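Local atomic coordinates of heme-binding protein A / AI-2 binding protein A (Helicobacter pylori SS1, PDB entry 6OFQ), a protein that binds peptides such as STSA in the periplasm and probably hands them to an ABC transporter for uptake. Residues I85-K98 and Y162-L176. Sequence-based numbering, arbitrary orientation.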
loop_
_atom_site.group_PDB
_atom_site.type_symbol
_atom_site.label_atom_id
_atom_site.label_comp_id
_atom_site.label_asym_id
_atom_site.label_seq_id
_atom_site.Cartn_x
_atom_site.Cartn_y
_atom_site.Cartn_z
ATOM N N ILE A 85 -22.613 -4.131 14.815
ATOM C CA ILE A 85 -21.607 -3.484 15.620
ATOM C C ILE A 85 -22.312 -2.896 16.828
ATOM O O ILE A 85 -23.334 -2.210 16.661
ATOM C CB ILE A 85 -20.923 -2.317 14.855
ATOM C CG1 ILE A 85 -20.343 -2.823 13.526
ATOM C CG2 ILE A 85 -19.782 -1.856 15.723
ATOM C CD1 ILE A 85 -19.808 -1.773 12.580
ATOM N N SER A 86 -21.841 -3.241 18.023
ATOM C CA SER A 86 -22.468 -2.670 19.199
ATOM C C SER A 86 -22.275 -1.158 19.247
ATOM O O SER A 86 -21.314 -0.585 18.714
ATOM C CB SER A 86 -21.944 -3.381 20.426
ATOM O OG SER A 86 -20.526 -3.119 20.563
ATOM N N PRO A 87 -23.192 -0.472 19.947
ATOM C CA PRO A 87 -23.218 0.978 19.839
ATOM C C PRO A 87 -22.123 1.673 20.624
ATOM O O PRO A 87 -21.977 2.907 20.456
ATOM C CB PRO A 87 -24.621 1.386 20.316
ATOM C CG PRO A 87 -24.994 0.254 21.216
ATOM C CD PRO A 87 -24.450 -0.960 20.566
ATOM N N ASP A 88 -21.383 0.952 21.445
ATOM C CA ASP A 88 -20.174 1.434 22.139
ATOM C C ASP A 88 -18.929 1.141 21.318
ATOM O O ASP A 88 -17.808 1.418 21.771
ATOM C CB ASP A 88 -20.096 0.809 23.511
ATOM C CG ASP A 88 -20.215 -0.684 23.512
ATOM O OD1 ASP A 88 -19.984 -1.307 22.447
ATOM O OD2 ASP A 88 -20.577 -1.314 24.556
ATOM N N GLY A 89 -19.063 0.565 20.141
ATOM C CA GLY A 89 -17.908 0.258 19.306
ATOM C C GLY A 89 -17.074 -0.931 19.694
ATOM O O GLY A 89 -15.962 -1.124 19.173
ATOM N N LEU A 90 -17.492 -1.716 20.710
ATOM C CA LEU A 90 -16.652 -2.747 21.264
ATOM C C LEU A 90 -16.788 -4.133 20.650
ATOM O O LEU A 90 -15.873 -4.953 20.788
ATOM C CB LEU A 90 -16.845 -2.848 22.778
ATOM C CG LEU A 90 -16.531 -1.534 23.523
ATOM C CD1 LEU A 90 -16.872 -1.743 24.993
ATOM C CD2 LEU A 90 -15.039 -1.205 23.350
ATOM N N VAL A 91 -17.964 -4.425 20.093
ATOM C CA VAL A 91 -18.241 -5.772 19.630
ATOM C C VAL A 91 -18.699 -5.759 18.203
ATOM O O VAL A 91 -19.658 -5.063 17.883
ATOM C CB VAL A 91 -19.231 -6.501 20.540
ATOM C CG1 VAL A 91 -19.459 -7.942 20.066
ATOM C CG2 VAL A 91 -18.734 -6.583 21.936
ATOM N N TYR A 92 -17.997 -6.518 17.352
ATOM C CA TYR A 92 -18.346 -6.667 15.936
ATOM C C TYR A 92 -18.653 -8.115 15.633
ATOM O O TYR A 92 -17.809 -8.966 15.856
ATOM C CB TYR A 92 -17.195 -6.273 14.983
ATOM C CG TYR A 92 -16.823 -4.822 15.003
ATOM C CD1 TYR A 92 -16.318 -4.178 16.119
ATOM C CD2 TYR A 92 -16.885 -4.078 13.827
ATOM C CE1 TYR A 92 -15.945 -2.855 16.078
ATOM C CE2 TYR A 92 -16.481 -2.755 13.792
ATOM C CZ TYR A 92 -16.000 -2.154 14.901
ATOM O OH TYR A 92 -15.632 -0.823 14.907
ATOM N N THR A 93 -19.886 -8.406 15.211
ATOM C CA THR A 93 -20.275 -9.781 14.900
ATOM C C THR A 93 -20.516 -9.906 13.386
ATOM O O THR A 93 -21.302 -9.160 12.823
ATOM C CB THR A 93 -21.576 -10.167 15.625
ATOM O OG1 THR A 93 -21.412 -9.993 17.040
ATOM C CG2 THR A 93 -21.856 -11.618 15.417
ATOM N N PHE A 94 -19.745 -10.812 12.770
ATOM C CA PHE A 94 -19.788 -11.043 11.314
ATOM C C PHE A 94 -20.455 -12.373 11.001
ATOM O O PHE A 94 -20.116 -13.405 11.576
ATOM C CB PHE A 94 -18.365 -11.035 10.720
ATOM C CG PHE A 94 -17.763 -9.652 10.729
ATOM C CD1 PHE A 94 -17.932 -8.760 9.667
ATOM C CD2 PHE A 94 -17.012 -9.230 11.821
ATOM C CE1 PHE A 94 -17.449 -7.471 9.722
ATOM C CE2 PHE A 94 -16.498 -7.950 11.897
ATOM C CZ PHE A 94 -16.757 -7.086 10.851
ATOM N N HIS A 95 -21.430 -12.277 10.106
ATOM C CA HIS A 95 -22.132 -13.437 9.613
ATOM C C HIS A 95 -21.457 -13.836 8.301
ATOM O O HIS A 95 -21.484 -13.063 7.352
ATOM C CB HIS A 95 -23.628 -13.058 9.433
ATOM C CG HIS A 95 -24.246 -12.422 10.659
ATOM N ND1 HIS A 95 -24.589 -13.208 11.736
ATOM C CD2 HIS A 95 -24.371 -11.138 11.088
ATOM C CE1 HIS A 95 -24.986 -12.438 12.738
ATOM N NE2 HIS A 95 -24.874 -11.174 12.372
ATOM N N LEU A 96 -20.933 -15.049 8.228
ATOM C CA LEU A 96 -20.066 -15.457 7.150
ATOM C C LEU A 96 -20.928 -16.024 6.028
ATOM O O LEU A 96 -21.982 -16.695 6.254
ATOM C CB LEU A 96 -19.013 -16.419 7.638
ATOM C CG LEU A 96 -18.113 -15.991 8.798
ATOM C CD1 LEU A 96 -17.102 -17.058 9.058
ATOM C CD2 LEU A 96 -17.434 -14.655 8.476
ATOM N N ARG A 97 -20.482 -15.766 4.800
ATOM C CA ARG A 97 -21.081 -16.322 3.599
ATOM C C ARG A 97 -20.902 -17.839 3.555
ATOM O O ARG A 97 -19.793 -18.327 3.853
ATOM C CB ARG A 97 -20.361 -15.718 2.363
ATOM C CG ARG A 97 -21.107 -15.876 1.047
ATOM C CD ARG A 97 -20.329 -15.108 -0.033
ATOM N NE ARG A 97 -20.365 -13.665 0.200
ATOM C CZ ARG A 97 -21.295 -12.813 -0.194
ATOM N NH1 ARG A 97 -22.415 -13.184 -0.817
ATOM N NH2 ARG A 97 -21.199 -11.520 0.165
ATOM N N LYS A 98 -21.990 -18.548 3.258
ATOM C CA LYS A 98 -21.964 -20.008 3.138
ATOM C C LYS A 98 -21.781 -20.399 1.688
ATOM O O LYS A 98 -22.133 -19.681 0.754
ATOM C CB LYS A 98 -23.298 -20.541 3.683
ATOM C CG LYS A 98 -23.516 -20.248 5.171
ATOM C CD LYS A 98 -24.825 -20.923 5.597
ATOM C CE LYS A 98 -25.141 -20.603 7.038
ATOM N NZ LYS A 98 -26.336 -21.404 7.397
ATOM N N TYR A 162 -20.177 -20.327 10.991
ATOM C CA TYR A 162 -20.413 -19.232 10.059
ATOM C C TYR A 162 -20.583 -17.897 10.774
ATOM O O TYR A 162 -21.137 -16.968 10.227
ATOM C CB TYR A 162 -21.606 -19.489 9.127
ATOM C CG TYR A 162 -21.360 -20.712 8.313
ATOM C CD1 TYR A 162 -20.444 -20.752 7.259
ATOM C CD2 TYR A 162 -22.064 -21.874 8.650
ATOM C CE1 TYR A 162 -20.260 -21.927 6.527
ATOM C CE2 TYR A 162 -21.897 -23.028 7.904
ATOM C CZ TYR A 162 -20.987 -23.040 6.874
ATOM O OH TYR A 162 -20.918 -24.230 6.160
ATOM N N THR A 163 -20.012 -17.808 11.971
ATOM C CA THR A 163 -20.159 -16.562 12.780
ATOM C C THR A 163 -18.873 -16.281 13.551
ATOM O O THR A 163 -18.396 -17.081 14.349
ATOM C CB THR A 163 -21.364 -16.657 13.778
ATOM O OG1 THR A 163 -22.504 -17.167 13.099
ATOM C CG2 THR A 163 -21.684 -15.273 14.371
ATOM N N ILE A 164 -18.337 -15.073 13.303
ATOM C CA ILE A 164 -17.161 -14.585 13.972
ATOM C C ILE A 164 -17.462 -13.332 14.790
ATOM O O ILE A 164 -18.104 -12.418 14.298
ATOM C CB ILE A 164 -16.022 -14.291 12.941
ATOM C CG1 ILE A 164 -15.409 -15.607 12.375
ATOM C CG2 ILE A 164 -14.962 -13.427 13.589
ATOM C CD1 ILE A 164 -14.409 -16.240 13.307
ATOM N N ARG A 165 -17.031 -13.314 16.041
ATOM C CA ARG A 165 -17.224 -12.132 16.901
ATOM C C ARG A 165 -15.882 -11.594 17.381
ATOM O O ARG A 165 -15.080 -12.334 17.953
ATOM C CB ARG A 165 -18.072 -12.474 18.125
ATOM C CG ARG A 165 -18.229 -11.292 19.071
ATOM C CD ARG A 165 -19.323 -11.530 20.102
ATOM N NE ARG A 165 -20.634 -11.411 19.442
ATOM C CZ ARG A 165 -21.805 -11.848 19.922
ATOM N NH1 ARG A 165 -21.902 -12.530 21.048
ATOM N NH2 ARG A 165 -22.888 -11.671 19.216
ATOM N N PHE A 166 -15.618 -10.323 17.095
ATOM C CA PHE A 166 -14.479 -9.595 17.617
ATOM C C PHE A 166 -14.914 -8.744 18.768
ATOM O O PHE A 166 -15.985 -8.105 18.679
ATOM C CB PHE A 166 -13.913 -8.619 16.549
ATOM C CG PHE A 166 -13.303 -9.260 15.338
ATOM C CD1 PHE A 166 -11.936 -9.556 15.273
ATOM C CD2 PHE A 166 -14.090 -9.494 14.247
ATOM C CE1 PHE A 166 -11.390 -10.132 14.132
ATOM C CE2 PHE A 166 -13.560 -10.040 13.092
ATOM C CZ PHE A 166 -12.224 -10.391 13.066
ATOM N N THR A 167 -14.163 -8.824 19.857
ATOM C CA THR A 167 -14.333 -7.858 20.934
ATOM C C THR A 167 -13.070 -7.043 21.016
ATOM O O THR A 167 -11.957 -7.591 21.009
ATOM C CB THR A 167 -14.576 -8.610 22.270
ATOM O OG1 THR A 167 -15.723 -9.466 22.098
ATOM C CG2 THR A 167 -14.781 -7.593 23.398
ATOM N N LEU A 168 -13.259 -5.733 21.084
ATOM C CA LEU A 168 -12.108 -4.801 21.101
ATOM C C LEU A 168 -11.789 -4.306 22.496
ATOM O O LEU A 168 -12.654 -4.288 23.375
ATOM C CB LEU A 168 -12.354 -3.642 20.168
ATOM C CG LEU A 168 -12.722 -3.897 18.736
ATOM C CD1 LEU A 168 -12.716 -2.628 17.905
ATOM C CD2 LEU A 168 -11.922 -4.992 18.078
ATOM N N ASN A 169 -10.539 -3.878 22.714
ATOM C CA ASN A 169 -10.190 -3.258 23.973
ATOM C C ASN A 169 -10.708 -1.849 24.135
ATOM O O ASN A 169 -10.699 -1.323 25.264
ATOM C CB ASN A 169 -8.673 -3.324 24.171
ATOM C CG ASN A 169 -8.182 -4.712 24.503
ATOM O OD1 ASN A 169 -8.716 -5.347 25.428
ATOM N ND2 ASN A 169 -7.140 -5.203 23.819
ATOM N N GLY A 170 -11.124 -1.217 23.036
ATOM C CA GLY A 170 -11.614 0.145 23.075
ATOM C C GLY A 170 -12.171 0.423 21.681
ATOM O O GLY A 170 -11.892 -0.317 20.733
ATOM N N PRO A 171 -13.039 1.432 21.551
ATOM C CA PRO A 171 -13.591 1.735 20.227
ATOM C C PRO A 171 -12.479 2.126 19.252
ATOM O O PRO A 171 -11.485 2.726 19.630
ATOM C CB PRO A 171 -14.527 2.921 20.457
ATOM C CG PRO A 171 -14.193 3.412 21.807
ATOM C CD PRO A 171 -13.490 2.394 22.582
ATOM N N GLU A 172 -12.639 1.689 18.009
ATOM C CA GLU A 172 -11.615 1.801 16.949
ATOM C C GLU A 172 -12.344 2.162 15.674
ATOM O O GLU A 172 -12.802 1.325 14.922
ATOM C CB GLU A 172 -10.851 0.470 16.841
ATOM C CG GLU A 172 -9.680 0.499 15.877
ATOM C CD GLU A 172 -8.482 1.312 16.341
ATOM O OE1 GLU A 172 -8.186 1.335 17.546
ATOM O OE2 GLU A 172 -7.833 1.832 15.387
ATOM N N ALA A 173 -12.450 3.444 15.355
ATOM C CA ALA A 173 -13.209 3.925 14.214
ATOM C C ALA A 173 -12.793 3.264 12.898
ATOM O O ALA A 173 -13.685 2.893 12.150
ATOM C CB ALA A 173 -13.182 5.453 14.111
ATOM N N PRO A 174 -11.502 3.103 12.635
ATOM C CA PRO A 174 -11.096 2.422 11.377
ATOM C C PRO A 174 -11.292 0.946 11.302
ATOM O O PRO A 174 -11.036 0.371 10.248
ATOM C CB PRO A 174 -9.592 2.717 11.285
ATOM C CG PRO A 174 -9.342 3.802 12.264
ATOM C CD PRO A 174 -10.332 3.662 13.349
ATOM N N PHE A 175 -11.769 0.282 12.357
ATOM C CA PHE A 175 -11.699 -1.192 12.383
ATOM C C PHE A 175 -12.444 -1.842 11.237
ATOM O O PHE A 175 -11.910 -2.776 10.624
ATOM C CB PHE A 175 -12.199 -1.720 13.750
ATOM C CG PHE A 175 -11.901 -3.192 14.011
ATOM C CD1 PHE A 175 -10.609 -3.642 14.170
ATOM C CD2 PHE A 175 -12.939 -4.131 13.918
ATOM C CE1 PHE A 175 -10.398 -4.996 14.390
ATOM C CE2 PHE A 175 -12.726 -5.487 14.112
ATOM C CZ PHE A 175 -11.443 -5.900 14.314
ATOM N N LEU A 176 -13.673 -1.429 10.919
ATOM C CA LEU A 176 -14.412 -2.067 9.858
ATOM C C LEU A 176 -13.658 -1.946 8.547
ATOM O O LEU A 176 -13.509 -2.962 7.838
ATOM C CB LEU A 176 -15.817 -1.502 9.731
ATOM C CG LEU A 176 -16.717 -2.207 8.730
ATOM C CD1 LEU A 176 -17.064 -3.614 9.110
ATOM C CD2 LEU A 176 -17.961 -1.357 8.512
HETATM O O HOH W 1 -15.094 0.477 17.198
HETATM O O HOH W 2 -15.245 0.530 12.544
HETATM O O HOH W 3 -24.139 -15.870 11.307
HETATM O O HOH W 4 -23.914 -16.597 8.282
#
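Tyr92 lays its ring against the rim of Phe175, whose CD2 sits over the ring centre in an edge-to-face pair with planes at 67°; Ile85 CG2 covers the opposite face. Leu168 CD1 comes within 3.7 Å of Tyr92 CE1. Tyrosine suits this apolar layer because its OH holds two waters near the ring plane: one joins it to Gly89 O, in the turn before the strand, and to Glu172 N, the other to Ala173 O and to Leu176 N in helix 175-178. Strands 91-96 and 163-168 are neighbours in the five-stranded antiparallel sheet of this periplasmic binding protein, Phe94 N reaching Ile164 O at 2.8 Å. On Tyr92's face, the rings of Phe94 and Phe166 meet rim to rim (planes at 88°); flat apolar rings suit this buried face, which packs on helix 116-127 through Ile164. On the other, short Thr93 keeps OG1 close to the sheet, in the guanidinium plane of Arg165; in one of two conformers, bent at chi3 (-74°), NE (2.9 Å) and NH2 (3.1 Å) grip this OG1 side-on, while Arg165 CD rests on Val91 CG1. At the far end, Lys98 CG makes a CH-pi contact over the Tyr162 ring, 3.8 Å from its centroid; lysine's extended methylenes lie on the ring while its charged end passes beyond.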